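Local coordinates for putative sugar ABC transporter, substrate-binding protein (Clostridium phytofermentans, PDB 4WZZ) that binds L-rhamnose between its two lobes and probably delivers it, as the solute-binding component, to a sugar ABC transporter, at residues H138-D143 and I311-G316; E74-V79 and V112-I117; V153-A158 and G303-Y308; G337-T342 and T349-G354. All blocks are in the same frame, centred on the assembly; numbering follows the deposited sequence.

In the fold
All four contacts belong to one lobe of a type I periplasmic binding protein and meet on its mixed sheet. Contacts 1, 2 and 3 bring helices onto parallel strands 138-142, 114-117 and 154-156, while contact 4 pairs antiparallel strands 338-343 and 349-352 beyond them. Helix 299-315 serves both contact 1 and contact 3, whose centres lie about 9 Å apart; contacts 3 and 4 are about 8 Å apart, contacts 2 and 4 about 17 Å. Along the chain contact 2 closes first, contact 3 falls between the two segments of contact 1, and contact 4 comes last. Contacts 1 and 3 also hold Asp143 and Gln157 of the rhamnose pocket, so this part of the sheet leads to the sugar.

Contact 1 of 4, residues H138-D143 and I311-G316. With RAM (alpha-L-rhamnopyranose), chain B.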
loop_
_atom_site.group_PDB
_atom_site.type_symbol
_atom_site.label_atom_id
_atom_site.label_comp_id
_atom_site.label_asym_id
_atom_site.label_seq_id
_atom_site.Cartn_x
_atom_site.Cartn_y
_atom_site.Cartn_z
ATOM N N HIS A 138 -16.494 -15.419 0.353
ATOM C CA HIS A 138 -15.486 -15.075 -0.639
ATOM C C HIS A 138 -14.413 -14.233 0.018
ATOM O O HIS A 138 -14.718 -13.210 0.617
ATOM C CB HIS A 138 -16.109 -14.269 -1.777
ATOM C CG HIS A 138 -17.127 -15.036 -2.566
ATOM N ND1 HIS A 138 -16.797 -15.780 -3.674
ATOM C CD2 HIS A 138 -18.465 -15.156 -2.413
ATOM C CE1 HIS A 138 -17.886 -16.355 -4.157
ATOM N NE2 HIS A 138 -18.915 -15.987 -3.413
ATOM N N VAL A 139 -13.157 -14.648 -0.108
ATOM C CA VAL A 139 -12.063 -13.827 0.418
ATOM C C VAL A 139 -11.242 -13.213 -0.713
ATOM O O VAL A 139 -10.754 -13.922 -1.593
ATOM C CB VAL A 139 -11.141 -14.623 1.345
ATOM C CG1 VAL A 139 -10.000 -13.715 1.848
ATOM C CG2 VAL A 139 -11.917 -15.195 2.513
ATOM N N LEU A 140 -11.099 -11.895 -0.663
ATOM C CA LEU A 140 -10.298 -11.126 -1.609
ATOM C C LEU A 140 -9.277 -10.349 -0.776
ATOM O O LEU A 140 -9.524 -10.052 0.388
ATOM C CB LEU A 140 -11.218 -10.158 -2.368
ATOM C CG LEU A 140 -10.625 -9.110 -3.293
ATOM C CD1 LEU A 140 -11.541 -8.867 -4.464
ATOM C CD2 LEU A 140 -10.368 -7.808 -2.526
ATOM N N SER A 141 -8.121 -10.054 -1.352
ATOM C CA SER A 141 -7.133 -9.270 -0.635
ATOM C C SER A 141 -6.831 -8.033 -1.470
ATOM O O SER A 141 -6.948 -8.079 -2.693
ATOM C CB SER A 141 -5.897 -10.142 -0.400
ATOM O OG SER A 141 -4.881 -9.469 0.288
ATOM N N LEU A 142 -6.476 -6.928 -0.803
ATOM C CA LEU A 142 -6.067 -5.696 -1.472
ATOM C C LEU A 142 -4.955 -5.030 -0.671
ATOM O O LEU A 142 -4.832 -5.259 0.534
ATOM C CB LEU A 142 -7.223 -4.700 -1.669
ATOM C CG LEU A 142 -7.680 -3.857 -0.472
ATOM C CD1 LEU A 142 -8.667 -2.780 -0.898
ATOM C CD2 LEU A 142 -8.299 -4.735 0.601
ATOM N N ASP A 143 -4.169 -4.200 -1.358
ATOM C CA ASP A 143 -3.163 -3.311 -0.735
ATOM C C ASP A 143 -1.958 -4.091 -0.232
ATOM O O ASP A 143 -0.809 -3.787 -0.586
ATOM C CB ASP A 143 -3.798 -2.494 0.398
ATOM C CG ASP A 143 -2.832 -1.529 1.049
ATOM O OD1 ASP A 143 -2.113 -0.811 0.326
ATOM O OD2 ASP A 143 -2.827 -1.493 2.290
ATOM N N ILE A 311 -17.616 -7.770 -5.900
ATOM C CA ILE A 311 -18.958 -7.998 -6.432
ATOM C C ILE A 311 -18.901 -9.061 -7.513
ATOM O O ILE A 311 -19.812 -9.883 -7.623
ATOM C CB ILE A 311 -19.573 -6.722 -7.002
ATOM C CG1 ILE A 311 -19.795 -5.704 -5.873
ATOM C CG2 ILE A 311 -20.927 -7.028 -7.673
ATOM C CD1 ILE A 311 -20.134 -4.310 -6.351
ATOM N N SER A 312 -17.825 -9.052 -8.301
ATOM C CA SER A 312 -17.680 -10.010 -9.399
ATOM C C SER A 312 -17.512 -11.437 -8.886
ATOM O O SER A 312 -18.073 -12.372 -9.457
ATOM C CB SER A 312 -16.523 -9.615 -10.308
ATOM O OG SER A 312 -16.814 -8.394 -10.962
ATOM N N LEU A 313 -16.750 -11.600 -7.805
ATOM C CA LEU A 313 -16.672 -12.877 -7.097
ATOM C C LEU A 313 -18.023 -13.339 -6.548
ATOM O O LEU A 313 -18.387 -14.514 -6.691
ATOM C CB LEU A 313 -15.673 -12.797 -5.943
ATOM C CG LEU A 313 -14.184 -12.726 -6.281
ATOM C CD1 LEU A 313 -13.381 -12.421 -5.025
ATOM C CD2 LEU A 313 -13.672 -14.010 -6.942
ATOM N N VAL A 314 -18.762 -12.432 -5.910
ATOM C CA VAL A 314 -20.047 -12.801 -5.322
ATOM C C VAL A 314 -21.067 -13.166 -6.403
ATOM O O VAL A 314 -21.875 -14.086 -6.224
ATOM C CB VAL A 314 -20.614 -11.663 -4.430
ATOM C CG1 VAL A 314 -22.084 -11.936 -4.040
ATOM C CG2 VAL A 314 -19.749 -11.470 -3.183
ATOM N N ASN A 315 -21.047 -12.439 -7.512
ATOM C CA ASN A 315 -22.001 -12.676 -8.586
ATOM C C ASN A 315 -21.531 -13.774 -9.541
ATOM O O ASN A 315 -22.271 -14.185 -10.433
ATOM C CB ASN A 315 -22.290 -11.383 -9.354
ATOM C CG ASN A 315 -23.201 -10.437 -8.589
ATOM O OD1 ASN A 315 -23.739 -10.784 -7.534
ATOM N ND2 ASN A 315 -23.388 -9.239 -9.125
ATOM N N GLY A 316 -20.299 -14.242 -9.346
ATOM C CA GLY A 316 -19.761 -15.362 -10.092
ATOM C C GLY A 316 -19.254 -15.005 -11.478
ATOM O O GLY A 316 -19.023 -15.893 -12.293
HETATM C C1 RAM B . 0.536 2.776 4.402
HETATM C C2 RAM B . 0.075 1.325 4.480
HETATM C C3 RAM B . -0.379 0.783 3.125
HETATM C C4 RAM B . 0.637 1.108 2.035
HETATM C C5 RAM B . 0.980 2.596 2.051
HETATM C C6 RAM B . 2.067 2.936 1.044
HETATM O O1 RAM B . -0.569 3.586 4.202
HETATM O O2 RAM B . 1.163 0.607 4.975
HETATM O O3 RAM B . -0.586 -0.618 3.285
HETATM O O4 RAM B . 0.115 0.737 0.771
HETATM O O5 RAM B . 1.425 2.994 3.320
HETATM O O HOH W 1 -21.673 -15.753 -3.861
#
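His138 lays one face of its imidazole over the backbone of Leu313 and Val314, where the last turn of helix 299-315 packs on strand 138-142 in the alpha/beta lobe of a type I periplasmic binding protein. Strand and helix run nearly antiparallel, at 159°, with their axes 9.1 Å apart. Val314 CA makes a CH-pi contact from above the ring, 4.2 Å from its centroid and 24° off the normal. CG of His138 is anti to its own carbonyl carbon (chi1 -64°), which carries the ring out alongside the Leu313 side chain, the two pointing in opposite directions. A water bridges the ring to the helix end, 2.8 Å from His138 NE2 and donating to Val314 O at 2.9 Å.

Two residues on, Leu140 faces the same helix: its CD1 meets Leu313 CD1 at 4.0 Å. Past the strand, Asp143 turns into the sugar pocket, where Tyr68 and Gln157 both hydrogen-bond OD1, which would steady the carboxylate. Each carboxylate oxygen takes one rhamnose hydroxyl: OD1 accepts from O4 at 2.7 Å and OD2 from O3 at 2.6 Å.

Contact 2 of 4, residues E74-V79 and V112-I117; sequences EGYKQV and VDCIAI
Tyr76 sets the outer end of its ring against the methyl of Ala116, with CE1, CZ and OH all close to that single carbon. The approach is oblique to the ring: Tyr76 CE1 lies 3.7 Å from Ala116 CB, and Tyr76 OH is equally near at 3.7 Å. Cys114 stands two residues earlier on the same side of the strand and brings its sulfur alongside the phenol end, SG being 4.2 Å from Tyr76 OH. With CG anti to the backbone N of Tyr76 (chi1 -170°), the ring reaches from helix 67-82 across to strand 114-117, whose nearest CA, that of Ala116, is 9.2 Å from the tyrosine CA.

On the way it passes over strand 56-60, touching Tyr57 and Ile59. This is the layer packing of the parallel part of the mixed sheet in a periplasmic binding protein lobe, the tyrosine of the helix after strand 56-60 reaching that strand's neighbour, 114-117. The hydroxyl is hydrogen-bonded to Ser310 OG of helix 299-315, so the tyrosine links two helices on one side of the sheet to the strand beneath. The ring is placed on the strand by packing alone, its bond to Ser310 fixing where the hydroxyl lies.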
loop_
_atom_site.group_PDB
_atom_site.type_symbol
_atom_site.label_atom_id
_atom_site.label_comp_id
_atom_site.label_asym_id
_atom_site.label_seq_id
_atom_site.Cartn_x
_atom_site.Cartn_y
_atom_site.Cartn_z
ATOM N N GLU A 74 -13.163 4.071 2.042
ATOM C CA GLU A 74 -14.171 4.963 1.459
ATOM C C GLU A 74 -14.502 4.560 0.020
ATOM O O GLU A 74 -15.678 4.480 -0.365
ATOM C CB GLU A 74 -13.645 6.400 1.483
ATOM C CG GLU A 74 -14.486 7.415 0.697
ATOM C CD GLU A 74 -13.728 8.725 0.429
ATOM O OE1 GLU A 74 -13.062 9.240 1.365
ATOM O OE2 GLU A 74 -13.794 9.237 -0.719
ATOM N N GLY A 75 -13.463 4.306 -0.768
ATOM C CA GLY A 75 -13.628 3.938 -2.161
ATOM C C GLY A 75 -14.317 2.596 -2.283
ATOM O O GLY A 75 -15.105 2.380 -3.201
ATOM N N TYR A 76 -14.007 1.684 -1.360
ATOM C CA TYR A 76 -14.599 0.354 -1.369
ATOM C C TYR A 76 -16.097 0.465 -1.045
ATOM O O TYR A 76 -16.954 -0.070 -1.764
ATOM C CB TYR A 76 -13.905 -0.541 -0.333
ATOM C CG TYR A 76 -14.287 -2.005 -0.437
ATOM C CD1 TYR A 76 -13.604 -2.860 -1.276
ATOM C CD2 TYR A 76 -15.341 -2.515 0.312
ATOM C CE1 TYR A 76 -13.974 -4.209 -1.378
ATOM C CE2 TYR A 76 -15.708 -3.832 0.226
ATOM C CZ TYR A 76 -15.016 -4.677 -0.621
ATOM O OH TYR A 76 -15.419 -5.993 -0.692
ATOM N N LYS A 77 -16.393 1.165 0.040
ATOM C CA LYS A 77 -17.762 1.360 0.490
ATOM C C LYS A 77 -18.595 2.068 -0.580
ATOM O O LYS A 77 -19.742 1.702 -0.834
ATOM C CB LYS A 77 -17.789 2.146 1.794
ATOM C CG LYS A 77 -19.193 2.574 2.248
ATOM C CD LYS A 77 -19.088 3.380 3.517
ATOM C CE LYS A 77 -20.441 3.920 3.965
ATOM N NZ LYS A 77 -20.758 3.582 5.383
ATOM N N GLN A 78 -18.005 3.067 -1.222
ATOM C CA GLN A 78 -18.747 3.855 -2.196
ATOM C C GLN A 78 -19.296 2.964 -3.306
ATOM O O GLN A 78 -20.483 3.043 -3.663
ATOM C CB GLN A 78 -17.852 4.954 -2.754
ATOM C CG GLN A 78 -18.608 6.023 -3.493
ATOM C CD GLN A 78 -18.820 5.659 -4.939
ATOM O OE1 GLN A 78 -19.947 5.668 -5.451
ATOM N NE2 GLN A 78 -17.729 5.334 -5.616
ATOM N N VAL A 79 -18.447 2.094 -3.838
ATOM C CA VAL A 79 -18.852 1.230 -4.952
ATOM C C VAL A 79 -19.816 0.134 -4.502
ATOM O O VAL A 79 -20.818 -0.144 -5.180
ATOM C CB VAL A 79 -17.616 0.622 -5.682
ATOM C CG1 VAL A 79 -18.008 -0.529 -6.599
ATOM C CG2 VAL A 79 -16.910 1.701 -6.494
ATOM N N VAL A 112 -21.195 -12.134 6.892
ATOM C CA VAL A 112 -20.958 -11.412 5.645
ATOM C C VAL A 112 -20.744 -12.384 4.488
ATOM O O VAL A 112 -20.445 -13.548 4.698
ATOM C CB VAL A 112 -19.744 -10.476 5.739
ATOM C CG1 VAL A 112 -19.903 -9.512 6.921
ATOM C CG2 VAL A 112 -18.417 -11.266 5.832
ATOM N N ASP A 113 -20.888 -11.873 3.272
ATOM C CA ASP A 113 -20.757 -12.675 2.061
ATOM C C ASP A 113 -19.350 -12.630 1.477
ATOM O O ASP A 113 -18.932 -13.549 0.748
ATOM C CB ASP A 113 -21.775 -12.182 1.024
ATOM C CG ASP A 113 -23.205 -12.289 1.521
ATOM O OD1 ASP A 113 -23.675 -13.436 1.674
ATOM O OD2 ASP A 113 -23.865 -11.249 1.742
ATOM N N CYS A 114 -18.623 -11.561 1.789
ATOM C CA CYS A 114 -17.311 -11.332 1.204
ATOM C C CYS A 114 -16.448 -10.580 2.199
ATOM O O CYS A 114 -16.943 -9.727 2.931
ATOM C CB CYS A 114 -17.473 -10.533 -0.082
ATOM S SG CYS A 114 -15.932 -10.153 -0.927
ATOM N N ILE A 115 -15.175 -10.950 2.255
ATOM C CA ILE A 115 -14.170 -10.224 3.032
ATOM C C ILE A 115 -13.067 -9.761 2.089
ATOM O O ILE A 115 -12.537 -10.550 1.307
ATOM C CB ILE A 115 -13.574 -11.122 4.144
ATOM C CG1 ILE A 115 -14.630 -11.392 5.211
ATOM C CG2 ILE A 115 -12.320 -10.483 4.784
ATOM C CD1 ILE A 115 -14.180 -12.363 6.260
ATOM N N ALA A 116 -12.747 -8.471 2.151
ATOM C CA ALA A 116 -11.620 -7.912 1.421
ATOM C C ALA A 116 -10.631 -7.470 2.476
ATOM O O ALA A 116 -10.977 -6.675 3.336
ATOM C CB ALA A 116 -12.065 -6.717 0.573
ATOM N N ILE A 117 -9.408 -7.985 2.420
ATOM C CA ILE A 117 -8.462 -7.726 3.490
ATOM C C ILE A 117 -7.080 -7.263 3.016
ATOM O O ILE A 117 -6.528 -7.783 2.053
ATOM C CB ILE A 117 -8.353 -8.938 4.404
ATOM C CG1 ILE A 117 -7.442 -8.628 5.593
ATOM C CG2 ILE A 117 -7.910 -10.185 3.628
ATOM C CD1 ILE A 117 -7.734 -9.484 6.818
#

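Contact 3 of 4, residues V153-A158 and G303-Y308; sequences VFVNQA and GNLAAY
Val155 turns CB from strand 154-156 toward helix 299-315, and the two methyls branching from it divide two neighbouring helix residues between them. CG1, anti to the backbone N (chi1 -178°), runs to the leucine: it lies 3.8 Å from Leu305 CD2 and 4.0 Å from Leu305 CG, so it sits against the branch point as well as one methyl. CG2 goes to the other side and settles against the helix backbone, 4.1 Å from Ala306 CA, with Ala306 CB a little further at 4.3 Å.

With only a methyl on Ala306, the CA atoms of Val155 and Ala306 lie 6.1 Å apart, consistent with a close approach. This is helix-on-sheet packing in the core of the alpha/beta sandwich of a periplasmic binding protein lobe. Leu142 of the adjacent strand touches both Val155 and Ala306, and Ile351 on the other neighbouring strand touches Leu305, so the helix rests across three strands. Two residues on from Val155, Gln157 lines the rhamnose pocket and touches the sugar. The contact itself is wholly aliphatic and buried, which implies that shape and exclusion of water, rather than any directional bond, hold this part of the helix on the sheet.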
loop_
_atom_site.group_PDB
_atom_site.type_symbol
_atom_site.label_atom_id
_atom_site.label_comp_id
_atom_site.label_asym_id
_atom_site.label_seq_id
_atom_site.Cartn_x
_atom_site.Cartn_y
_atom_site.Cartn_z
ATOM N N VAL A 153 -8.109 -13.849 -4.963
ATOM C CA VAL A 153 -7.365 -12.928 -5.811
ATOM C C VAL A 153 -6.820 -11.775 -4.966
ATOM O O VAL A 153 -7.373 -11.480 -3.917
ATOM C CB VAL A 153 -8.240 -12.366 -6.946
ATOM C CG1 VAL A 153 -9.354 -11.451 -6.396
ATOM C CG2 VAL A 153 -7.376 -11.670 -8.007
ATOM N N PHE A 154 -5.734 -11.163 -5.434
ATOM C CA PHE A 154 -5.146 -9.973 -4.790
ATOM C C PHE A 154 -5.309 -8.774 -5.698
ATOM O O PHE A 154 -5.075 -8.856 -6.909
ATOM C CB PHE A 154 -3.658 -10.197 -4.506
ATOM C CG PHE A 154 -2.971 -9.010 -3.870
ATOM C CD1 PHE A 154 -3.444 -8.495 -2.684
ATOM C CD2 PHE A 154 -1.841 -8.431 -4.450
ATOM C CE1 PHE A 154 -2.844 -7.420 -2.078
ATOM C CE2 PHE A 154 -1.241 -7.347 -3.841
ATOM C CZ PHE A 154 -1.750 -6.844 -2.650
ATOM N N VAL A 155 -5.732 -7.657 -5.127
ATOM C CA VAL A 155 -5.867 -6.424 -5.887
ATOM C C VAL A 155 -4.698 -5.555 -5.496
ATOM O O VAL A 155 -4.627 -5.065 -4.365
ATOM C CB VAL A 155 -7.201 -5.707 -5.642
ATOM C CG1 VAL A 155 -7.288 -4.458 -6.504
ATOM C CG2 VAL A 155 -8.352 -6.636 -5.960
ATOM N N ASN A 156 -3.776 -5.388 -6.443
ATOM C CA ASN A 156 -2.482 -4.714 -6.207
ATOM C C ASN A 156 -2.516 -3.314 -6.808
ATOM O O ASN A 156 -2.938 -3.129 -7.964
ATOM C CB ASN A 156 -1.361 -5.535 -6.876
ATOM C CG ASN A 156 0.004 -5.302 -6.261
ATOM O OD1 ASN A 156 0.216 -4.347 -5.514
ATOM N ND2 ASN A 156 0.963 -6.181 -6.593
ATOM N N GLN A 157 -2.110 -2.317 -6.009
ATOM C CA GLN A 157 -2.103 -0.913 -6.416
ATOM C C GLN A 157 -1.222 -0.640 -7.623
ATOM O O GLN A 157 -1.499 0.239 -8.426
ATOM C CB GLN A 157 -1.633 -0.042 -5.247
ATOM C CG GLN A 157 -0.441 -0.610 -4.464
ATOM C CD GLN A 157 -0.855 -1.361 -3.236
ATOM O OE1 GLN A 157 -1.524 -2.387 -3.332
ATOM N NE2 GLN A 157 -0.491 -0.855 -2.072
ATOM N N ALA A 158 -0.138 -1.390 -7.747
ATOM C CA ALA A 158 0.792 -1.210 -8.861
ATOM C C ALA A 158 1.647 -2.448 -8.928
ATOM O O ALA A 158 1.671 -3.231 -7.989
ATOM C CB ALA A 158 1.650 0.039 -8.662
ATOM N N GLY A 303 -9.622 1.029 -3.650
ATOM C CA GLY A 303 -10.817 0.552 -2.974
ATOM C C GLY A 303 -11.943 0.285 -3.950
ATOM O O GLY A 303 -12.638 -0.732 -3.828
ATOM N N ASN A 304 -12.142 1.204 -4.904
ATOM C CA ASN A 304 -13.168 1.022 -5.935
ATOM C C ASN A 304 -12.981 -0.314 -6.649
ATOM O O ASN A 304 -13.929 -1.075 -6.823
ATOM C CB ASN A 304 -13.108 2.093 -7.032
ATOM C CG ASN A 304 -13.430 3.504 -6.570
ATOM O OD1 ASN A 304 -13.072 4.447 -7.279
ATOM N ND2 ASN A 304 -14.124 3.673 -5.448
ATOM N N LEU A 305 -11.760 -0.572 -7.114
ATOM C CA LEU A 305 -11.509 -1.750 -7.954
ATOM C C LEU A 305 -11.690 -3.014 -7.135
ATOM O O LEU A 305 -12.241 -4.006 -7.608
ATOM C CB LEU A 305 -10.085 -1.693 -8.520
ATOM C CG LEU A 305 -9.675 -2.910 -9.337
ATOM C CD1 LEU A 305 -10.602 -3.108 -10.513
ATOM C CD2 LEU A 305 -8.241 -2.751 -9.800
ATOM N N ALA A 306 -11.218 -2.984 -5.895
ATOM C CA ALA A 306 -11.404 -4.117 -5.002
ATOM C C ALA A 306 -12.883 -4.396 -4.781
ATOM O O ALA A 306 -13.291 -5.568 -4.670
ATOM C CB ALA A 306 -10.695 -3.875 -3.673
ATOM N N ALA A 307 -13.695 -3.336 -4.730
ATOM C CA ALA A 307 -15.139 -3.512 -4.600
ATOM C C ALA A 307 -15.731 -4.129 -5.870
ATOM O O ALA A 307 -16.536 -5.055 -5.788
ATOM C CB ALA A 307 -15.831 -2.179 -4.267
ATOM N N TYR A 308 -15.345 -3.631 -7.043
ATOM C CA TYR A 308 -15.859 -4.221 -8.281
ATOM C C TYR A 308 -15.495 -5.701 -8.366
ATOM O O TYR A 308 -16.312 -6.543 -8.786
ATOM C CB TYR A 308 -15.351 -3.472 -9.513
ATOM C CG TYR A 308 -15.984 -2.115 -9.699
ATOM C CD1 TYR A 308 -17.352 -1.988 -9.881
ATOM C CD2 TYR A 308 -15.210 -0.954 -9.702
ATOM C CE1 TYR A 308 -17.940 -0.751 -10.055
ATOM C CE2 TYR A 308 -15.787 0.285 -9.881
ATOM C CZ TYR A 308 -17.154 0.383 -10.062
ATOM O OH TYR A 308 -17.751 1.610 -10.233
#

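Contact 4 of 4, residues G337-T342 and T349-G354; sequences GSYKIT and TEIILG
The Tyr339 ring meets segment 349-354 with its edge, the carbonyl oxygens of Ile352 and Leu353 both lying at the rim in the ring plane, while Ile351 CG2 comes in obliquely, 3.7 Å from Tyr339 CD1. Its hydroxyl donates to Leu353 O at 2.9 Å, in the carbonyl plane and on a lone pair (C=O...O angle 129°). The phenol thus bridges the two arms of the beta hairpin at the end away from its turn.

Near the turn the strands pair directly. Thr342 and Glu350 form an antiparallel hydrogen-bonded pair: Thr342 N gives a nearly straight bond to Glu350 O (2.9 Å, 174° at the hydrogen), and Glu350 N returns one to Thr342 O, also 2.9 Å. As the strands diverge, a water takes over, donating to Lys340 O at 2.6 Å and accepting from Ile352 N. A second water joins Thr342 OG1 to Glu350 OE2, and the other carboxylate oxygen is bonded by Asn156. Ile341 packs CG2 on Thr349 CB at 3.6 Å and CG1 on Ile351 CG1.

Strand 349-352 runs parallel beside 154-156, and 338-343 lies between 349-352 and 325-327, antiparallel to both; Leu305 of helix 299-315 packs on Tyr339 and Leu353.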
loop_
_atom_site.group_PDB
_atom_site.type_symbol
_atom_site.label_atom_id
_atom_site.label_comp_id
_atom_site.label_asym_id
_atom_site.label_seq_id
_atom_site.Cartn_x
_atom_site.Cartn_y
_atom_site.Cartn_z
ATOM N N GLY A 337 -11.891 0.415 -18.661
ATOM C CA GLY A 337 -12.681 -0.326 -17.693
ATOM C C GLY A 337 -12.295 -1.788 -17.587
ATOM O O GLY A 337 -12.681 -2.469 -16.645
ATOM N N SER A 338 -11.525 -2.280 -18.550
ATOM C CA SER A 338 -11.193 -3.699 -18.588
ATOM C C SER A 338 -9.904 -4.096 -17.854
ATOM O O SER A 338 -8.859 -3.441 -17.968
ATOM C CB SER A 338 -11.124 -4.178 -20.036
ATOM O OG SER A 338 -10.853 -5.568 -20.082
ATOM N N TYR A 339 -9.995 -5.200 -17.118
ATOM C CA TYR A 339 -8.866 -5.768 -16.386
ATOM C C TYR A 339 -8.759 -7.249 -16.657
ATOM O O TYR A 339 -9.775 -7.921 -16.887
ATOM C CB TYR A 339 -9.079 -5.605 -14.881
ATOM C CG TYR A 339 -8.746 -4.249 -14.356
ATOM C CD1 TYR A 339 -7.451 -3.932 -13.985
ATOM C CD2 TYR A 339 -9.715 -3.276 -14.246
ATOM C CE1 TYR A 339 -7.144 -2.689 -13.506
ATOM C CE2 TYR A 339 -9.414 -2.028 -13.771
ATOM C CZ TYR A 339 -8.126 -1.740 -13.399
ATOM O OH TYR A 339 -7.824 -0.487 -12.919
ATOM N N LYS A 340 -7.534 -7.758 -16.616
ATOM C CA LYS A 340 -7.267 -9.184 -16.713
ATOM C C LYS A 340 -6.564 -9.659 -15.445
ATOM O O LYS A 340 -5.728 -8.952 -14.883
ATOM C CB LYS A 340 -6.399 -9.470 -17.941
ATOM C CG LYS A 340 -6.219 -10.955 -18.262
ATOM C CD LYS A 340 -5.487 -11.165 -19.593
ATOM C CE LYS A 340 -6.176 -10.414 -20.737
ATOM N NZ LYS A 340 -5.530 -10.647 -22.064
ATOM N N ILE A 341 -6.935 -10.842 -14.974
ATOM C CA ILE A 341 -6.294 -11.438 -13.815
ATOM C C ILE A 341 -5.030 -12.131 -14.279
ATOM O O ILE A 341 -5.050 -12.892 -15.249
ATOM C CB ILE A 341 -7.231 -12.453 -13.129
ATOM C CG1 ILE A 341 -8.540 -11.762 -12.757
ATOM C CG2 ILE A 341 -6.567 -13.056 -11.912
ATOM C CD1 ILE A 341 -9.480 -12.590 -11.881
ATOM N N THR A 342 -3.928 -11.856 -13.599
ATOM C CA THR A 342 -2.644 -12.405 -13.996
ATOM C C THR A 342 -2.064 -13.253 -12.881
ATOM O O THR A 342 -2.462 -13.135 -11.725
ATOM C CB THR A 342 -1.649 -11.286 -14.394
ATOM O OG1 THR A 342 -1.547 -10.333 -13.329
ATOM C CG2 THR A 342 -2.132 -10.571 -15.630
ATOM N N THR A 349 -2.936 -15.197 -7.689
ATOM C CA THR A 349 -3.312 -14.386 -8.820
ATOM C C THR A 349 -3.507 -12.976 -8.304
ATOM O O THR A 349 -3.696 -12.768 -7.107
ATOM C CB THR A 349 -4.615 -14.850 -9.466
ATOM O OG1 THR A 349 -5.689 -14.779 -8.520
ATOM C CG2 THR A 349 -4.488 -16.290 -9.977
ATOM N N GLU A 350 -3.486 -12.025 -9.226
ATOM C CA GLU A 350 -3.652 -10.639 -8.867
ATOM C C GLU A 350 -4.237 -9.839 -10.031
ATOM O O GLU A 350 -4.220 -10.257 -11.198
ATOM C CB GLU A 350 -2.318 -10.056 -8.393
ATOM C CG GLU A 350 -1.342 -9.764 -9.509
ATOM C CD GLU A 350 0.003 -9.237 -9.015
ATOM O OE1 GLU A 350 0.095 -8.668 -7.896
ATOM O OE2 GLU A 350 0.981 -9.413 -9.766
ATOM N N ILE A 351 -4.823 -8.713 -9.662
ATOM C CA ILE A 351 -5.300 -7.692 -10.574
ATOM C C ILE A 351 -4.490 -6.451 -10.229
ATOM O O ILE A 351 -4.444 -6.067 -9.066
ATOM C CB ILE A 351 -6.792 -7.413 -10.309
ATOM C CG1 ILE A 351 -7.626 -8.665 -10.628
ATOM C CG2 ILE A 351 -7.291 -6.232 -11.122
ATOM C CD1 ILE A 351 -8.960 -8.678 -9.924
ATOM N N ILE A 352 -3.885 -5.814 -11.226
ATOM C CA ILE A 352 -3.038 -4.661 -10.984
ATOM C C ILE A 352 -3.789 -3.395 -11.378
ATOM O O ILE A 352 -4.157 -3.225 -12.540
ATOM C CB ILE A 352 -1.709 -4.754 -11.753
ATOM C CG1 ILE A 352 -0.905 -5.974 -11.281
ATOM C CG2 ILE A 352 -0.909 -3.469 -11.545
ATOM C CD1 ILE A 352 0.392 -6.209 -12.035
ATOM N N LEU A 353 -4.004 -2.510 -10.403
ATOM C CA LEU A 353 -4.783 -1.295 -10.577
ATOM C C LEU A 353 -4.267 -0.406 -11.684
ATOM O O LEU A 353 -5.028 0.051 -12.523
ATOM C CB LEU A 353 -4.809 -0.486 -9.265
ATOM C CG LEU A 353 -5.411 0.921 -9.275
ATOM C CD1 LEU A 353 -6.932 0.891 -9.478
ATOM C CD2 LEU A 353 -5.106 1.612 -7.954
ATOM N N GLY A 354 -2.961 -0.147 -11.671
ATOM C CA GLY A 354 -2.358 0.827 -12.561
ATOM C C GLY A 354 -0.867 0.922 -12.300
ATOM O O GLY A 354 -0.320 0.093 -11.591
HETATM O O HOH W 2 -3.837 -7.506 -13.788
HETATM O O HOH W 3 1.048 -10.538 -12.022
#